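Local structure of GNA33 (Neisseria gonorrhoeae FA 1090, 2G5D) at residues Q63-G68 against R101-W106; G279-G284 against K292-Q297; T357-P360 against A365-R368. The protein probably cleaves the beta-1,4-glycosidic linkage between N-acetylmuramic acid and N-acetylglucosamine in peptidoglycan, forming a 1,6-anhydro bond in the N-acetylmuramic acid residue. All coordinates share one frame; numbering follows the deposited sequence.

Contact 1: residues Q63-G68 against R101-W106; sequences QSFRLG and RYFTPW
Phe65 and Phe103 form a T-shaped (edge-to-face) aromatic pair that joins helix 58-72 to the start of strand 103-110, which follows helix 92-102. The two ring planes stand at 87° to each other and their centroids lie 5.5 Å apart. Phe103 presents its edge toward the face of Phe65, and CZ of Phe65 lies in the plane of the Phe103 ring. The closest approach, 3.8 Å, is between CZ of Phe65 and CZ of Phe103, while CE2 of Phe65 lies 4.0 Å from that same Phe103 CZ.

The backbones keep well apart, with 12.4 Å between CA of Phe65 and CA of Phe103, so the gap is spanned by the two phenylalanine side chains, reaching out from opposite directions. In Phe65 the ring carbon CG is anti to the backbone N (chi1 -172°), which carries the ring off the helix toward the strand. Only 73 Å² is buried between the segments: this is a single apolar link, although both rings are buried within the protein.

Other elements close around the pair. Helix 79-86 packs against both rings, Ala85 touching Phe65 and Val81 touching Phe103. Phe98 of helix 92-102 makes a further edge-to-face contact with Phe103, and Leu411 and Pro413 of strand 403-413, which pairs with strand 103-110, also pack on Phe103.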
# COMPACT_ATOMS: atom_id res chain seq x y z
N GLN A 63 -3.22 14.63 12.84
CA GLN A 63 -4.35 13.80 12.36
C GLN A 63 -3.85 12.43 11.87
O GLN A 63 -4.38 11.38 12.25
CB GLN A 63 -5.10 14.49 11.23
CG GLN A 63 -6.01 15.62 11.70
CD GLN A 63 -6.60 16.37 10.54
OE1 GLN A 63 -5.88 17.03 9.79
NE2 GLN A 63 -7.89 16.28 10.39
N SER A 64 -2.84 12.44 11.01
CA SER A 64 -2.32 11.22 10.42
C SER A 64 -1.75 10.29 11.51
O SER A 64 -2.06 9.08 11.54
CB SER A 64 -1.29 11.58 9.36
OG SER A 64 -0.87 10.47 8.60
N PHE A 65 -0.96 10.83 12.44
CA PHE A 65 -0.41 10.03 13.57
C PHE A 65 -1.49 9.38 14.45
O PHE A 65 -1.37 8.22 14.84
CB PHE A 65 0.58 10.84 14.44
CG PHE A 65 1.31 9.99 15.47
CD1 PHE A 65 2.20 8.99 15.09
CD2 PHE A 65 1.09 10.20 16.83
CE1 PHE A 65 2.86 8.20 16.05
CE2 PHE A 65 1.74 9.42 17.81
CZ PHE A 65 2.63 8.43 17.42
N ARG A 66 -2.53 10.16 14.78
CA ARG A 66 -3.69 9.71 15.56
C ARG A 66 -4.42 8.53 14.93
O ARG A 66 -4.84 7.61 15.63
CB ARG A 66 -4.71 10.86 15.78
CG ARG A 66 -4.41 11.88 16.92
CD ARG A 66 -5.72 12.63 17.24
NE ARG A 66 -5.54 13.78 18.13
CZ ARG A 66 -6.53 14.54 18.60
NH1 ARG A 66 -7.79 14.26 18.28
NH2 ARG A 66 -6.27 15.57 19.39
N LEU A 67 -4.57 8.55 13.59
CA LEU A 67 -5.15 7.42 12.86
C LEU A 67 -4.31 6.12 13.03
O LEU A 67 -4.85 5.04 13.25
CB LEU A 67 -5.33 7.77 11.37
CG LEU A 67 -6.34 8.85 10.97
CD1 LEU A 67 -6.05 9.47 9.57
CD2 LEU A 67 -7.75 8.35 11.00
N GLY A 68 -2.99 6.24 12.91
CA GLY A 68 -2.11 5.09 13.10
C GLY A 68 -2.17 4.53 14.52
O GLY A 68 -2.06 3.33 14.71
N ARG A 101 8.79 17.82 21.38
CA ARG A 101 8.93 17.51 22.78
C ARG A 101 9.00 16.02 23.06
O ARG A 101 9.63 15.62 24.02
CB ARG A 101 7.79 18.15 23.58
CG ARG A 101 8.10 19.61 23.94
CD ARG A 101 6.90 20.41 24.32
NE ARG A 101 7.24 21.83 24.41
CZ ARG A 101 6.64 22.70 25.22
NH1 ARG A 101 5.65 22.31 26.03
NH2 ARG A 101 7.04 23.98 25.22
N TYR A 102 8.38 15.21 22.20
CA TYR A 102 8.21 13.78 22.47
C TYR A 102 9.00 12.83 21.55
O TYR A 102 9.18 11.65 21.86
CB TYR A 102 6.71 13.43 22.47
CG TYR A 102 5.94 13.89 23.71
CD1 TYR A 102 5.37 15.15 23.77
CD2 TYR A 102 5.81 13.04 24.82
CE1 TYR A 102 4.67 15.57 24.93
CE2 TYR A 102 5.13 13.44 25.97
CZ TYR A 102 4.55 14.71 26.02
OH TYR A 102 3.86 15.09 27.16
N PHE A 103 9.49 13.36 20.44
CA PHE A 103 10.21 12.57 19.44
C PHE A 103 11.60 13.14 19.18
O PHE A 103 11.86 14.34 19.39
CB PHE A 103 9.44 12.47 18.09
CG PHE A 103 8.05 11.86 18.20
CD1 PHE A 103 7.00 12.59 18.76
CD2 PHE A 103 7.80 10.57 17.73
CE1 PHE A 103 5.73 12.05 18.88
CE2 PHE A 103 6.52 10.01 17.82
CZ PHE A 103 5.47 10.76 18.39
N THR A 104 12.48 12.24 18.75
CA THR A 104 13.83 12.58 18.30
C THR A 104 13.97 12.20 16.83
O THR A 104 13.57 11.09 16.43
CB THR A 104 14.89 11.82 19.16
OG1 THR A 104 14.81 12.30 20.51
CG2 THR A 104 16.32 12.02 18.62
N PRO A 105 14.52 13.11 15.99
CA PRO A 105 14.74 12.78 14.59
C PRO A 105 16.05 12.00 14.34
O PRO A 105 17.12 12.37 14.83
CB PRO A 105 14.78 14.16 13.88
CG PRO A 105 14.57 15.19 14.96
CD PRO A 105 14.91 14.51 16.26
N TRP A 106 15.94 10.92 13.58
CA TRP A 106 17.09 10.11 13.16
C TRP A 106 17.21 10.20 11.66
O TRP A 106 16.40 9.62 10.93
CB TRP A 106 16.92 8.63 13.55
CG TRP A 106 16.86 8.41 15.03
CD1 TRP A 106 15.77 8.61 15.84
CD2 TRP A 106 17.92 7.95 15.87
NE1 TRP A 106 16.08 8.28 17.13
CE2 TRP A 106 17.39 7.86 17.19
CE3 TRP A 106 19.26 7.56 15.65
CZ2 TRP A 106 18.16 7.42 18.28
CZ3 TRP A 106 20.03 7.12 16.75
CH2 TRP A 106 19.47 7.06 18.04

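Contact 2: residues G279-G284 against K292-Q297; sequences GYLKLG and KAYMRQ
Tyr294, on helix 288-297, packs its ring against Tyr280 and Leu281 of the loop that leads from helix 271-276 into that helix, a helix-loop-helix arrangement within the MltA-specific insert region. The contact buries 167 Å² near the surface and is made mainly by these three side chains.

The two tyrosine rings are inclined by 29° but slid so far apart, with 5.9 Å between centroids, that they barely overlap, and the pair is not a true stack. What meets instead is the far end of Tyr294 and the root of Tyr280. The Tyr294 OH approaches to 3.2 Å from Tyr280 CB and lies at a similar distance from CG, while the ring of Tyr280 continues away from helix 288-297. Its own hydroxyl is thereby carried to Glu304, with which it hydrogen bonds. On the ring of Tyr294, CE1 also comes to 3.4 Å from the backbone O of Tyr280, so that this tyrosine is met by both main chain and side chain of the loop.

Leu281 and Tyr294 run past each other in opposite directions. The leucine packs beside the base of the ring, its CD2 3.9 Å from Tyr294 CD1 and its CD1 near Tyr294 CB. With CG anti to the backbone N (chi1 176°), Tyr294 sends its ring out from the helix toward the loop, where Leu281 meets its base and Tyr280 its hydroxyl end. Met275 of helix 271-276 touches both Leu281 and Tyr294, and Arg301 touches both tyrosines. SD of Met295, the next residue in the helix, lies in the plane of the Tyr294 ring at its edge, 4.0 Å from Tyr294 CD2.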
# COMPACT_ATOMS: atom_id res chain seq x y z
N GLY A 279 3.95 -5.56 -30.62
CA GLY A 279 4.23 -4.39 -29.79
C GLY A 279 3.07 -3.44 -29.99
O GLY A 279 3.09 -2.61 -30.90
N TYR A 280 2.06 -3.58 -29.14
CA TYR A 280 0.78 -2.90 -29.29
C TYR A 280 0.84 -1.42 -28.96
O TYR A 280 0.25 -0.60 -29.65
CB TYR A 280 -0.28 -3.60 -28.42
CG TYR A 280 -0.38 -5.09 -28.67
CD1 TYR A 280 -0.47 -5.99 -27.61
CD2 TYR A 280 -0.36 -5.60 -29.98
CE1 TYR A 280 -0.56 -7.36 -27.84
CE2 TYR A 280 -0.44 -6.96 -30.22
CZ TYR A 280 -0.54 -7.83 -29.15
OH TYR A 280 -0.61 -9.18 -29.40
N LEU A 281 1.56 -1.09 -27.89
CA LEU A 281 1.85 0.30 -27.53
C LEU A 281 3.34 0.46 -27.29
O LEU A 281 4.05 -0.53 -27.10
CB LEU A 281 1.09 0.70 -26.26
CG LEU A 281 -0.40 1.04 -26.33
CD1 LEU A 281 -0.89 1.40 -24.94
CD2 LEU A 281 -0.68 2.17 -27.31
N LYS A 282 3.81 1.70 -27.32
CA LYS A 282 5.15 2.03 -26.85
C LYS A 282 5.09 2.17 -25.32
O LYS A 282 4.06 2.59 -24.77
CB LYS A 282 5.67 3.31 -27.51
CG LYS A 282 5.73 3.22 -29.03
CD LYS A 282 6.66 4.26 -29.64
CE LYS A 282 6.90 3.97 -31.12
NZ LYS A 282 7.92 4.88 -31.72
N LEU A 283 6.19 1.82 -24.63
CA LEU A 283 6.22 1.83 -23.16
C LEU A 283 6.23 3.25 -22.56
O LEU A 283 6.70 3.47 -21.45
CB LEU A 283 7.42 1.01 -22.64
CG LEU A 283 7.46 0.57 -21.17
CD1 LEU A 283 6.78 -0.78 -20.97
CD2 LEU A 283 8.91 0.51 -20.67
N GLY A 284 5.73 4.21 -23.34
CA GLY A 284 5.54 5.58 -22.88
C GLY A 284 4.06 5.87 -22.77
O GLY A 284 3.64 6.77 -22.04
N LYS A 292 -6.33 1.91 -21.61
CA LYS A 292 -7.77 2.06 -21.70
C LYS A 292 -8.21 2.48 -23.11
O LYS A 292 -9.15 1.88 -23.68
CB LYS A 292 -8.27 3.05 -20.64
CG LYS A 292 -9.77 3.29 -20.69
CD LYS A 292 -10.16 4.38 -19.73
CE LYS A 292 -11.64 4.66 -19.85
NZ LYS A 292 -12.13 5.56 -18.79
N ALA A 293 -7.53 3.47 -23.68
CA ALA A 293 -7.83 3.97 -25.03
C ALA A 293 -7.47 2.96 -26.13
O ALA A 293 -8.24 2.79 -27.10
CB ALA A 293 -7.16 5.31 -25.28
N TYR A 294 -6.33 2.28 -25.98
CA TYR A 294 -5.93 1.22 -26.92
C TYR A 294 -6.97 0.09 -26.95
O TYR A 294 -7.27 -0.46 -28.01
CB TYR A 294 -4.53 0.67 -26.59
CG TYR A 294 -4.12 -0.50 -27.47
CD1 TYR A 294 -3.41 -0.30 -28.65
CD2 TYR A 294 -4.48 -1.81 -27.14
CE1 TYR A 294 -3.04 -1.37 -29.47
CE2 TYR A 294 -4.13 -2.88 -27.94
CZ TYR A 294 -3.41 -2.66 -29.11
OH TYR A 294 -3.06 -3.73 -29.91
N MET A 295 -7.52 -0.24 -25.79
CA MET A 295 -8.45 -1.35 -25.63
C MET A 295 -9.85 -1.03 -26.17
O MET A 295 -10.55 -1.92 -26.70
CB MET A 295 -8.51 -1.74 -24.15
CG MET A 295 -8.20 -3.20 -23.86
SD MET A 295 -6.90 -3.96 -24.86
CE MET A 295 -5.39 -3.64 -23.94
N ARG A 296 -10.25 0.23 -26.05
CA ARG A 296 -11.52 0.69 -26.60
C ARG A 296 -11.47 0.64 -28.13
O ARG A 296 -12.47 0.33 -28.79
CB ARG A 296 -11.87 2.10 -26.09
CG ARG A 296 -13.35 2.31 -25.78
CD ARG A 296 -13.79 1.65 -24.45
NE ARG A 296 -13.94 2.60 -23.35
CZ ARG A 296 -14.42 2.31 -22.13
NH1 ARG A 296 -14.80 1.07 -21.83
NH2 ARG A 296 -14.52 3.26 -21.21
N GLN A 297 -10.28 0.92 -28.69
CA GLN A 297 -10.03 0.82 -30.13
C GLN A 297 -9.72 -0.62 -30.57
O GLN A 297 -9.86 -0.95 -31.75
CB GLN A 297 -8.87 1.74 -30.56
CG GLN A 297 -9.05 3.25 -30.29
CD GLN A 297 -10.19 3.92 -31.06
OE1 GLN A 297 -11.07 4.54 -30.46
NE2 GLN A 297 -10.18 3.79 -32.39

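Contact 3: residues T357-P360 against A365-R368; sequences TAHP and ALNR
Thr357 and Leu366 form an antiparallel hydrogen-bonded pair near the turn of the beta hairpin 352-358/365-375, with Thr357 N donating to Leu366 O (2.9 Å) and Leu366 N to Thr357 O (3.0 Å). Ala358 and Ala365 follow as a non-hydrogen-bonded pair, their methyl groups diverging. Thr357 O accepts a second bond, from a water that also donates to Asn367 OD1, so one water links a backbone carbonyl of one strand to a side chain of the other.

The side chains of Thr357 and Leu366 lie alongside each other on the same face, pointing the same way. CG2 of Thr357 reaches CD1 of Leu366 at 3.9 Å. A chi1 of -175° turns OG1 of Thr357 away from its backbone N, and this hydroxyl bonds to Thr404 OG1 and Thr405 O. Leu366 also meets the start of the turn: its CB approaches His359 N to 3.4 Å and its CG lies close to His359 CA. Its other methyl, CD2, rests over the centre of the Arg368 guanidinium, 3.6 Å above the plane. ND1 of the His359 imidazole accepts bonds from Val361 N and Thr362 N in the turn.

The hairpin belongs to the 3D domain, which is related to the double-psi beta-barrels. Strand 352-358 also pairs with strand 403-413, and strand 365-375 runs parallel to strand 339-342. Leu398 of helix 393-401 packs against His359 and Pro360 at the turn.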
# COMPACT_ATOMS: atom_id res chain seq x y z
N THR A 357 11.81 16.11 -0.56
CA THR A 357 11.87 15.67 -1.95
C THR A 357 11.46 16.78 -2.92
O THR A 357 11.57 17.96 -2.60
CB THR A 357 11.13 14.28 -2.15
OG1 THR A 357 11.31 13.81 -3.49
CG2 THR A 357 9.66 14.34 -1.79
N ALA A 358 11.05 16.40 -4.13
CA ALA A 358 10.50 17.35 -5.09
C ALA A 358 9.06 16.97 -5.44
O ALA A 358 8.75 15.79 -5.61
CB ALA A 358 11.36 17.40 -6.33
N HIS A 359 8.20 17.98 -5.52
CA HIS A 359 6.83 17.80 -6.00
C HIS A 359 6.82 17.21 -7.42
O HIS A 359 7.48 17.74 -8.30
CB HIS A 359 6.08 19.14 -5.95
CG HIS A 359 4.60 19.00 -6.16
ND1 HIS A 359 4.04 18.78 -7.40
CD2 HIS A 359 3.57 19.07 -5.29
CE1 HIS A 359 2.73 18.70 -7.28
NE2 HIS A 359 2.42 18.89 -6.01
N PRO A 360 6.10 16.08 -7.63
CA PRO A 360 6.09 15.33 -8.90
C PRO A 360 5.64 16.08 -10.16
O PRO A 360 5.92 15.62 -11.27
CB PRO A 360 5.14 14.15 -8.62
CG PRO A 360 4.34 14.56 -7.46
CD PRO A 360 5.26 15.41 -6.62
N ALA A 365 10.14 22.29 -4.03
CA ALA A 365 10.45 21.56 -2.81
C ALA A 365 9.18 21.02 -2.14
O ALA A 365 8.22 21.77 -1.89
CB ALA A 365 11.25 22.45 -1.83
N LEU A 366 9.20 19.71 -1.86
CA LEU A 366 8.09 19.02 -1.24
C LEU A 366 8.63 18.44 0.07
O LEU A 366 9.24 17.40 0.05
CB LEU A 366 7.59 17.88 -2.13
CG LEU A 366 6.14 17.40 -2.11
CD1 LEU A 366 6.11 15.89 -1.92
CD2 LEU A 366 5.24 18.11 -1.09
N ASN A 367 8.44 19.16 1.18
CA ASN A 367 8.95 18.77 2.52
C ASN A 367 7.78 18.56 3.48
O ASN A 367 6.99 19.47 3.74
CB ASN A 367 9.92 19.82 3.11
CG ASN A 367 11.08 20.18 2.18
OD1 ASN A 367 11.71 19.33 1.57
ND2 ASN A 367 11.38 21.46 2.08
N ARG A 368 7.66 17.34 4.00
CA ARG A 368 6.45 16.92 4.66
C ARG A 368 6.74 15.99 5.81
O ARG A 368 7.49 15.04 5.65
CB ARG A 368 5.54 16.18 3.65
CG ARG A 368 4.90 17.06 2.57
CD ARG A 368 3.48 17.44 2.97
NE ARG A 368 3.00 18.58 2.20
CZ ARG A 368 2.29 18.51 1.07
NH1 ARG A 368 1.95 17.33 0.53
NH2 ARG A 368 1.93 19.65 0.47
O HOH W 1 13.08 19.26 -0.71

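The three contacts follow one another along the chain, each closing before the next opens. Contacts 1 and 3 reach the same barrel-like assembly of strands: strand 403-413 pairs both with 103-110, which carries part of contact 1, and with 352-358, which carries part of contact 3. Their centres are 20 Å apart and their nearest atoms about 10 Å. Contact 2 lies in the MltA-specific insert region, about 44 Å centre to centre from contact 1 and on the other side of the chain's centre, and about 31 Å from contact 3. The chain thus leaves the barrel part, builds the insert region and returns to complete the barrel with late strands.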